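Local coordinates for uncharacterized protein (Bacteroides ovatus, PDB 4DQA), which is of unknown function but probably binds carbohydrate, pairing a BT_3987-like N-terminal domain with a concanavalin A-like lectin/glucanase domain, at residues 53-56 / 57-61; 238-242 / 243-247. All coordinates share one frame; numbering follows the deposited sequence. Where two conformers were deposited one is given.

Interaction 1 (53-56 / 57-61); sequences SVVD and EYNAK
Asn-59 N donates to Val-55 O at 2.9 Å, with an N-H...O angle of 164°, one of four successive i to i+4 bonds that define this piece of helix 52-62. Glu-57 N to Ser-53 O, Tyr-58 N to Val-54 O and Ala-60 N to Asp-56 O complete the set. One turn apart, the side chains of Asp-56 and Asn-59 are joined through a water, which donates to Asp-56 OD1 at 2.8 Å and accepts from Asn-59 ND2 at 3.0 Å. The Asn-59 amide has further partners in the chain that follows: OD1 bonds Thr-64 OG1 and ND2 bonds Tyr-66 O. Its CG stands beside the backbone N (chi1 -78°), which lays the amide alongside Val-55, where Asn-59 ND2 comes 3.8 Å from Val-55 CG1. Val-55 itself packs on Val-110 and Pro-112 of strand 107-117, while Val-54 meets Ile-128 and Tyr-130 of strand 128-135. On the more exposed flank, Glu-57 CG lies 3.5 Å from Ser-53 O. The helix is therefore amphipathic: valines seat it on one sheet of the N-terminal domain, and the amide of Asn-59, gripped by two protein groups and a water, ties it to the segment after its C-terminal end.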
ATOM      1  N   SER A  53      -6.488  16.402  17.903  1.00 21.01           N
ATOM      2  CA  SER A  53      -5.115  16.815  18.203  1.00 21.41           C
ATOM      3  C   SER A  53      -4.428  15.892  19.213  1.00 18.21           C
ATOM      4  O   SER A  53      -3.201  15.804  19.213  1.00 20.52           O
ATOM      5  CB  SER A  53      -5.020  18.296  18.675  1.00 26.03           C
ATOM      6  OG  SER A  53      -5.717  18.488  19.879  1.00 34.42           O
ATOM      7  N   VAL A  54      -5.212  15.192  20.042  1.00 18.92           N
ATOM      8  CA  VAL A  54      -4.679  14.173  20.929  1.00 21.50           C
ATOM      9  C   VAL A  54      -4.002  13.056  20.120  1.00 19.00           C
ATOM     10  O   VAL A  54      -2.914  12.569  20.468  1.00 18.32           O
ATOM     11  CB  VAL A  54      -5.830  13.647  21.785  1.00 21.21           C
ATOM     12  CG1 VAL A  54      -5.517  12.348  22.451  1.00 24.30           C
ATOM     13  CG2 VAL A  54      -6.220  14.710  22.779  1.00 17.32           C
ATOM     14  N   VAL A  55      -4.594  12.675  18.990  1.00 17.44           N
ATOM     15  CA  VAL A  55      -3.999  11.667  18.120  1.00 18.11           C
ATOM     16  C   VAL A  55      -2.757  12.214  17.428  1.00 18.87           C
ATOM     17  O   VAL A  55      -1.769  11.531  17.273  1.00 20.38           O
ATOM     18  CB  VAL A  55      -5.023  11.178  17.085  1.00 22.19           C
ATOM     19  CG1 VAL A  55      -4.404  10.181  16.122  1.00 23.01           C
ATOM     20  CG2 VAL A  55      -6.226  10.561  17.802  1.00 23.22           C
ATOM     21  N   ASP A  56      -2.790  13.493  17.051  1.00 21.80           N
ATOM     22  CA  ASP A  56      -1.623  14.108  16.458  1.00 24.38           C
ATOM     23  C   ASP A  56      -0.457  14.139  17.447  1.00 20.21           C
ATOM     24  O   ASP A  56       0.688  13.885  17.056  1.00 21.93           O
ATOM     25  CB  ASP A  56      -1.964  15.515  15.960  1.00 26.01           C
ATOM     26  CG  ASP A  56      -3.127  15.526  14.964  1.00 21.97           C
ATOM     27  OD1 ASP A  56      -3.268  14.571  14.180  1.00 30.22           O
ATOM     28  OD2 ASP A  56      -3.892  16.510  14.973  1.00 33.26           O
ATOM     29  N   GLU A  57      -0.720  14.468  18.710  1.00 19.27           N
ATOM     30  CA  GLU A  57       0.352  14.448  19.707  1.00 19.69           C
ATOM     31  C   GLU A  57       0.936  13.065  19.892  1.00 23.32           C
ATOM     32  O   GLU A  57       2.142  12.919  20.074  1.00 22.15           O
ATOM     33  CB  GLU A  57      -0.106  14.936  21.071  1.00 20.73           C
ATOM     34  CG  GLU A  57      -0.357  16.395  21.197  1.00 25.97           C
ATOM     35  CD  GLU A  57      -0.687  16.762  22.627  1.00 23.09           C
ATOM     36  OE1 GLU A  57      -1.848  16.601  23.030  1.00 23.46           O
ATOM     37  OE2 GLU A  57       0.211  17.234  23.340  1.00 27.13           O
ATOM     38  N   TYR A  58       0.069  12.055  19.887  1.00 18.56           N
ATOM     39  CA  TYR A  58       0.517  10.677  20.037  1.00 17.94           C
ATOM     40  C   TYR A  58       1.388  10.308  18.844  1.00 20.19           C
ATOM     41  O   TYR A  58       2.495   9.771  18.981  1.00 22.97           O
ATOM     42  CB  TYR A  58      -0.714   9.745  20.138  1.00 17.64           C
ATOM     43  CG  TYR A  58      -0.376   8.321  20.506  1.00 18.86           C
ATOM     44  CD1 TYR A  58       0.111   7.458  19.563  1.00 23.70           C
ATOM     45  CD2 TYR A  58      -0.596   7.851  21.797  1.00 21.62           C
ATOM     46  CE1 TYR A  58       0.413   6.149  19.883  1.00 21.38           C
ATOM     47  CE2 TYR A  58      -0.295   6.531  22.134  1.00 25.28           C
ATOM     48  CZ  TYR A  58       0.203   5.703  21.174  1.00 22.06           C
ATOM     49  OH  TYR A  58       0.532   4.374  21.461  1.00 28.28           O
ATOM     50  N   ASN A  59       0.922  10.612  17.648  1.00 20.26           N
ATOM     51  CA  ASN A  59       1.679  10.246  16.457  1.00 23.52           C
ATOM     52  C   ASN A  59       3.018  10.975  16.431  1.00 26.29           C
ATOM     53  O   ASN A  59       4.036  10.414  16.016  1.00 25.37           O
ATOM     54  CB  ASN A  59       0.885  10.575  15.205  1.00 21.76           C
ATOM     55  CG  ASN A  59      -0.213   9.548  14.911  1.00 22.45           C
ATOM     56  OD1 ASN A  59      -0.158   8.402  15.362  1.00 23.45           O
ATOM     57  ND2 ASN A  59      -1.207   9.975  14.155  1.00 24.18           N
ATOM     58  N   ALA A  60       3.044  12.219  16.896  1.00 23.58           N
ATOM     59  CA  ALA A  60       4.316  12.959  16.909  1.00 23.57           C
ATOM     60  C   ALA A  60       5.286  12.380  17.954  1.00 23.73           C
ATOM     61  O   ALA A  60       6.495  12.282  17.726  1.00 29.30           O
ATOM     62  CB  ALA A  60       4.053  14.429  17.155  1.00 25.22           C
ATOM     63  N   LYS A  61       4.769  12.023  19.113  1.00 21.92           N
ATOM     64  CA  LYS A  61       5.576  11.476  20.202  1.00 23.15           C
ATOM     65  C   LYS A  61       6.201  10.132  19.838  1.00 28.84           C
ATOM     66  O   LYS A  61       7.359   9.845  20.182  1.00 23.73           O
ATOM     67  CB  LYS A  61       4.706  11.332  21.441  1.00 23.26           C
ATOM     68  CG  LYS A  61       5.417  10.834  22.688  1.00 24.80           C
ATOM     69  CD  LYS A  61       4.493  10.998  23.893  1.00 26.10           C
ATOM     70  CE  LYS A  61       5.138  10.491  25.158  1.00 35.78           C
ATOM     71  NZ  LYS A  61       4.185  10.602  26.311  1.00 41.65           N
TER
HETATM   72  O   HOH W   1      -1.398  12.755  13.180  1.00 34.20           O

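Interaction 2 (238-242 / 243-247); sequences GIYVN and GEKWA
Val-241 lies over one face of the Trp-246 indole in the beta hairpin of strands 236-241 and 244-250, part of the concanavalin A-like domain; its CB is 3.6 Å from the centroid of the five-membered ring and 13° off the normal, a CH-pi contact. The two methyls spread across the same face: Val-241 CG2 reaches Trp-246 CD2 at 3.5 Å, and CG1, anti to the backbone N (chi1 177°), is turned toward CZ2. Lys-216 adds a cation-pi contact to the indole. The Tyr-240 ring has Lys-245 CG over one face and Gly-243 O at its edge, while Lys-245 CB lies 3.7 Å from Tyr-240 CE2.

A type I' turn from Val-241 to Glu-244 closes the hairpin, Asn-242 and Gly-243 both having positive phi. Reciprocal bonds between Val-241 and Glu-244 flank this turn, the one from Val-241 N to Glu-244 O measuring 2.9 Å. Farther along, a classic beta bulge sets Trp-246 and Ala-247 against Ile-239: Ile-239 O accepts from Trp-246 N at 2.8 Å and only weakly from Ala-247 N. The extra residue shifts the register by one, and it is Trp-246, within the bulge, that receives Val-241 over its face.

Backbone bonds pair Gly-238, Tyr-240 and Asn-242 with Thr-229, Ala-227 and His-225 of strand 223-231, and Asn-242 OD1 accepts from His-225 N, fixing the turn to that neighbour. Ile-239 and Val-241 pack on Leu-204, whereas Tyr-240 contacts Leu-298 of helix 295-300. Lys-245 CG lies anti to the backbone N (chi1 -173°), and the chain, extended beyond it, runs past the phenol; a water 2.7 Å from Tyr-240 OH accepts a weak bond from Lys-245 NZ.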
ATOM      1  N   GLY A 238      18.700   2.538 -10.149  1.00 21.22           N
ATOM      2  CA  GLY A 238      18.734   1.334  -9.350  1.00 20.37           C
ATOM      3  C   GLY A 238      17.653   0.340  -9.742  1.00 17.27           C
ATOM      4  O   GLY A 238      16.580   0.724 -10.232  1.00 19.26           O
ATOM      5  N   ILE A 239      17.948  -0.938  -9.528  1.00 18.38           N
ATOM      6  CA  ILE A 239      16.949  -1.990  -9.591  1.00 17.98           C
ATOM      7  C   ILE A 239      16.796  -2.522  -8.174  1.00 18.58           C
ATOM      8  O   ILE A 239      17.782  -2.872  -7.511  1.00 19.29           O
ATOM      9  CB  ILE A 239      17.403  -3.142 -10.503  1.00 17.20           C
ATOM     10  CG1 ILE A 239      17.461  -2.669 -11.950  1.00 17.79           C
ATOM     11  CG2 ILE A 239      16.452  -4.334 -10.376  1.00 17.13           C
ATOM     12  CD1 ILE A 239      18.059  -3.662 -12.914  1.00 23.01           C
ATOM     13  N   TYR A 240      15.547  -2.576  -7.712  1.00 18.71           N
ATOM     14  CA  TYR A 240      15.218  -2.943  -6.358  1.00 16.30           C
ATOM     15  C   TYR A 240      14.315  -4.168  -6.347  1.00 17.31           C
ATOM     16  O   TYR A 240      13.388  -4.267  -7.148  1.00 17.39           O
ATOM     17  CB  TYR A 240      14.470  -1.782  -5.667  1.00 18.55           C
ATOM     18  CG  TYR A 240      15.255  -0.501  -5.533  1.00 19.52           C
ATOM     19  CD1 TYR A 240      15.343   0.387  -6.586  1.00 21.93           C
ATOM     20  CD2 TYR A 240      15.876  -0.176  -4.345  1.00 27.02           C
ATOM     21  CE1 TYR A 240      16.059   1.563  -6.478  1.00 26.35           C
ATOM     22  CE2 TYR A 240      16.598   1.008  -4.229  1.00 25.94           C
ATOM     23  CZ  TYR A 240      16.666   1.868  -5.302  1.00 28.39           C
ATOM     24  OH  TYR A 240      17.368   3.060  -5.208  1.00 33.69           O
ATOM     25  N   VAL A 241      14.599  -5.099  -5.443  1.00 15.88           N
ATOM     26  CA  VAL A 241      13.795  -6.294  -5.272  1.00 15.41           C
ATOM     27  C   VAL A 241      13.405  -6.338  -3.801  1.00 19.66           C
ATOM     28  O   VAL A 241      14.264  -6.349  -2.932  1.00 18.41           O
ATOM     29  CB  VAL A 241      14.549  -7.542  -5.668  1.00 15.09           C
ATOM     30  CG1 VAL A 241      13.709  -8.780  -5.417  1.00 17.22           C
ATOM     31  CG2 VAL A 241      14.959  -7.473  -7.138  1.00 17.82           C
ATOM     32  N   ASN A 242      12.105  -6.363  -3.542  1.00 19.41           N
ATOM     33  CA  ASN A 242      11.560  -6.391  -2.175  1.00 21.87           C
ATOM     34  C   ASN A 242      12.128  -5.258  -1.353  1.00 29.78           C
ATOM     35  O   ASN A 242      12.444  -5.412  -0.175  1.00 32.23           O
ATOM     36  CB  ASN A 242      11.817  -7.734  -1.513  1.00 20.73           C
ATOM     37  CG  ASN A 242      11.087  -8.857  -2.198  1.00 18.66           C
ATOM     38  OD1 ASN A 242      10.148  -8.615  -3.000  1.00 20.32           O
ATOM     39  ND2 ASN A 242      11.492 -10.076  -1.925  1.00 21.52           N
ATOM     40  N   GLY A 243      12.268  -4.123  -2.010  1.00 21.74           N
ATOM     41  CA  GLY A 243      12.747  -2.912  -1.348  1.00 32.29           C
ATOM     42  C   GLY A 243      14.256  -2.811  -1.156  1.00 37.80           C
ATOM     43  O   GLY A 243      14.733  -1.792  -0.652  1.00 37.47           O
ATOM     44  N   GLU A 244      15.001  -3.855  -1.527  1.00 27.99           N
ATOM     45  CA  GLU A 244      16.458  -3.857  -1.416  0.50 25.33           C
ATOM     46  C   GLU A 244      17.103  -3.549  -2.767  1.00 25.72           C
ATOM     47  O   GLU A 244      16.718  -4.102  -3.791  1.00 21.65           O
ATOM     48  CB  GLU A 244      16.981  -5.214  -0.931  0.50 28.89           C
ATOM     49  CG  GLU A 244      16.483  -5.684   0.437  0.50 31.85           C
ATOM     50  CD  GLU A 244      17.009  -7.069   0.789  0.50 38.91           C
ATOM     51  OE1 GLU A 244      18.248  -7.249   0.830  0.50 45.42           O
ATOM     52  OE2 GLU A 244      16.190  -7.989   1.014  0.50 42.32           O
ATOM     53  N   LYS A 245      18.111  -2.682  -2.778  1.00 26.29           N
ATOM     54  CA  LYS A 245      18.780  -2.358  -4.035  1.00 21.56           C
ATOM     55  C   LYS A 245      19.662  -3.530  -4.434  1.00 23.79           C
ATOM     56  O   LYS A 245      20.584  -3.893  -3.699  1.00 25.14           O
ATOM     57  CB  LYS A 245      19.615  -1.076  -3.901  1.00 26.22           C
ATOM     58  CG  LYS A 245      20.203  -0.578  -5.222  1.00 23.94           C
ATOM     59  CD  LYS A 245      20.773   0.847  -5.094  1.00 30.39           C
ATOM     60  CE  LYS A 245      21.334   1.331  -6.424  1.00 30.61           C
ATOM     61  NZ  LYS A 245      21.942   2.694  -6.340  1.00 36.65           N
ATOM     62  N   TRP A 246      19.364  -4.147  -5.584  1.00 21.92           N
ATOM     63  CA  TRP A 246      20.105  -5.320  -6.067  1.00 20.71           C
ATOM     64  C   TRP A 246      21.151  -4.965  -7.107  1.00 29.48           C
ATOM     65  O   TRP A 246      22.054  -5.755  -7.398  1.00 29.57           O
ATOM     66  CB  TRP A 246      19.146  -6.334  -6.685  1.00 20.65           C
ATOM     67  CG  TRP A 246      18.516  -7.286  -5.711  1.00 22.02           C
ATOM     68  CD1 TRP A 246      18.264  -7.060  -4.404  1.00 23.42           C
ATOM     69  CD2 TRP A 246      18.052  -8.622  -5.988  1.00 19.26           C
ATOM     70  NE1 TRP A 246      17.679  -8.163  -3.829  1.00 23.46           N
ATOM     71  CE2 TRP A 246      17.554  -9.144  -4.777  1.00 21.40           C
ATOM     72  CE3 TRP A 246      18.031  -9.434  -7.133  1.00 20.34           C
ATOM     73  CZ2 TRP A 246      17.023 -10.427  -4.672  1.00 24.03           C
ATOM     74  CZ3 TRP A 246      17.497 -10.715  -7.026  1.00 21.16           C
ATOM     75  CH2 TRP A 246      17.008 -11.200  -5.801  1.00 20.17           C
ATOM     76  N   ALA A 247      21.011  -3.791  -7.700  1.00 21.05           N
ATOM     77  CA  ALA A 247      21.975  -3.332  -8.683  1.00 24.01           C
ATOM     78  C   ALA A 247      21.796  -1.856  -8.928  1.00 23.45           C
ATOM     79  O   ALA A 247      20.721  -1.282  -8.714  1.00 23.28           O
ATOM     80  CB  ALA A 247      21.836  -4.093  -9.962  1.00 24.12           C
TER
HETATM   81  O   HOH W   2      19.116   4.145  -6.969  1.00 37.82           O

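Overall arrangement
The two contacts share no structural element: interaction 1 lies in helix 52-62 of the N-terminal region, interaction 2 in a hairpin of the concanavalin A-like region. Their centres are 34 Å apart and their nearest atoms about 23 Å. Both are partly buried, but in interaction 1 only the two valines are buried and Ser-53, Asp-56, Glu-57 and Ala-60 are exposed, whereas in interaction 2 half of the residues are buried and only Glu-244 and Lys-245 are exposed. Backbone N-H groups bond to carbonyls four residues back in 53-61, but across antiparallel strands in 238-247, where aromatic faces join the contact. Water links carboxylate to amide in the first and, more weakly, phenol to ammonium in the second.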